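Local coordinates for acetyl xylan esterase (PDB 6AGQ), which removes acetyl groups from acetylated xylan as a cold-active esterase, probably using a serine nucleophile as in other alpha/beta-hydrolases, at residues Leu116-Arg121 / Asp160-Ala164. Coordinates in Å, arbitrary orientation, origin at the centre of the assembly. Numbering follows the deposited sequence.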
loop_
_atom_site.group_PDB
_atom_site.type_symbol
_atom_site.label_atom_id
_atom_site.label_comp_id
_atom_site.label_asym_id
_atom_site.label_seq_id
_atom_site.Cartn_x
_atom_site.Cartn_y
_atom_site.Cartn_z
ATOM N N LEU A 116 -15.527 12.360 -34.916
ATOM C CA LEU A 116 -14.933 13.578 -34.321
ATOM C C LEU A 116 -14.603 13.284 -32.870
ATOM O O LEU A 116 -15.470 12.816 -32.113
ATOM C CB LEU A 116 -15.922 14.772 -34.413
ATOM C CG LEU A 116 -15.601 16.046 -33.595
ATOM C CD1 LEU A 116 -14.493 16.870 -34.231
ATOM C CD2 LEU A 116 -16.900 16.840 -33.516
ATOM N N ALA A 117 -13.373 13.606 -32.476
ATOM C CA ALA A 117 -13.009 13.671 -31.090
ATOM C C ALA A 117 -12.608 15.077 -30.683
ATOM O O ALA A 117 -11.813 15.678 -31.348
ATOM C CB ALA A 117 -11.845 12.728 -30.840
ATOM N N ILE A 118 -13.054 15.545 -29.534
ATOM C CA ILE A 118 -12.765 16.895 -29.054
ATOM C C ILE A 118 -12.102 16.941 -27.663
ATOM O O ILE A 118 -12.276 16.046 -26.871
ATOM C CB ILE A 118 -14.083 17.740 -28.965
ATOM C CG1 ILE A 118 -15.074 17.137 -27.973
ATOM C CG2 ILE A 118 -14.750 17.856 -30.347
ATOM C CD1 ILE A 118 -16.268 18.024 -27.744
ATOM N N ASP A 119 -11.297 17.959 -27.421
ATOM C CA ASP A 119 -10.858 18.355 -26.082
ATOM C C ASP A 119 -12.019 18.917 -25.214
ATOM O O ASP A 119 -12.836 19.656 -25.694
ATOM C CB ASP A 119 -9.882 19.474 -26.180
ATOM C CG ASP A 119 -8.467 19.075 -26.720
ATOM O OD1 ASP A 119 -8.054 17.871 -26.733
ATOM O OD2 ASP A 119 -7.754 20.054 -27.076
ATOM N N VAL A 120 -11.976 18.637 -23.910
ATOM C CA VAL A 120 -12.829 19.213 -22.889
ATOM C C VAL A 120 -11.982 20.354 -22.346
ATOM O O VAL A 120 -10.811 20.176 -22.049
ATOM C CB VAL A 120 -13.147 18.214 -21.741
ATOM C CG1 VAL A 120 -13.945 18.892 -20.622
ATOM C CG2 VAL A 120 -13.882 17.001 -22.259
ATOM N N ARG A 121 -12.584 21.528 -22.282
ATOM C CA ARG A 121 -11.913 22.765 -22.028
ATOM C C ARG A 121 -11.029 22.847 -20.748
ATOM O O ARG A 121 -11.418 22.463 -19.655
ATOM C CB ARG A 121 -12.945 23.883 -22.058
ATOM C CG ARG A 121 -14.040 23.698 -21.031
ATOM C CD ARG A 121 -14.690 25.004 -20.733
ATOM N NE ARG A 121 -15.277 25.515 -21.962
ATOM C CZ ARG A 121 -15.504 26.799 -22.203
ATOM N NH1 ARG A 121 -16.091 27.142 -23.341
ATOM N NH2 ARG A 121 -15.164 27.722 -21.281
ATOM N N ASP A 160 -20.168 23.207 -25.270
ATOM C CA ASP A 160 -19.107 22.806 -26.263
ATOM C C ASP A 160 -19.452 21.465 -26.930
ATOM O O ASP A 160 -19.218 21.281 -28.139
ATOM C CB ASP A 160 -17.763 22.626 -25.627
ATOM C CG ASP A 160 -17.216 23.900 -24.966
ATOM O OD1 ASP A 160 -17.639 25.030 -25.346
ATOM O OD2 ASP A 160 -16.357 23.766 -24.019
ATOM N N CYS A 161 -20.041 20.553 -26.128
ATOM C CA CYS A 161 -20.399 19.209 -26.541
ATOM C C CYS A 161 -21.562 19.197 -27.479
ATOM O O CYS A 161 -21.648 18.287 -28.282
ATOM C CB CYS A 161 -20.648 18.258 -25.336
ATOM S SG CYS A 161 -19.142 17.911 -24.365
ATOM N N ILE A 162 -22.491 20.144 -27.317
ATOM C CA ILE A 162 -23.618 20.313 -28.252
ATOM C C ILE A 162 -23.120 20.994 -29.535
ATOM O O ILE A 162 -23.544 20.694 -30.691
ATOM C CB ILE A 162 -24.755 21.145 -27.577
ATOM C CG1 ILE A 162 -25.544 20.240 -26.594
ATOM C CG2 ILE A 162 -25.700 21.820 -28.602
ATOM C CD1 ILE A 162 -26.372 21.058 -25.596
ATOM N N ARG A 163 -22.202 21.928 -29.339
ATOM C CA ARG A 163 -21.580 22.564 -30.484
ATOM C C ARG A 163 -20.716 21.603 -31.333
ATOM O O ARG A 163 -20.590 21.842 -32.539
ATOM C CB ARG A 163 -20.827 23.812 -30.025
ATOM C CG ARG A 163 -21.795 24.878 -29.567
ATOM C CD ARG A 163 -21.122 25.942 -28.738
ATOM N NE ARG A 163 -20.385 26.884 -29.581
ATOM C CZ ARG A 163 -20.906 27.881 -30.280
ATOM N NH1 ARG A 163 -22.232 28.149 -30.269
ATOM N NH2 ARG A 163 -20.069 28.650 -30.981
ATOM N N ALA A 164 -20.180 20.523 -30.759
ATOM C CA ALA A 164 -19.624 19.430 -31.566
ATOM C C ALA A 164 -20.665 18.776 -32.503
ATOM O O ALA A 164 -20.363 18.360 -33.597
ATOM C CB ALA A 164 -18.979 18.382 -30.681
#
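In an alpha/beta-hydrolase fold, helices pack antiparallel to the strands of the mostly parallel central sheet; here apolar side chains meet over the strand and a salt bridge forms just past its end. Helix 153-170 covers strand 114-118, the two short axes 10.1 Å apart and inclined at 162°. Asp160 comes first along the helix and holds Arg121, in the loop just past the strand: NE of Arg121 gives OD2 of Asp160 a nearly straight hydrogen bond of 2.9 Å within a salt bridge, while NH1 of Arg121 reaches OD1 of Asp160 at 3.3 Å. Arg121 also forms salt bridges with Asp66 and Asp129, so this buried guanidinium is shared among three carboxylates. One residue on, Cys161 sets SG 4.4 Å from CD1 of Ile118, and its side chain touches Leu190 of the neighbouring helix 186-197. The next turn brings Ala164, bonded through its N to Asp160 O, back to the sheet. Its small side chain fits against both residues of the strand, CB lying 4.0 Å from Ile118 CD1 and 3.8 Å from Leu116 CD2.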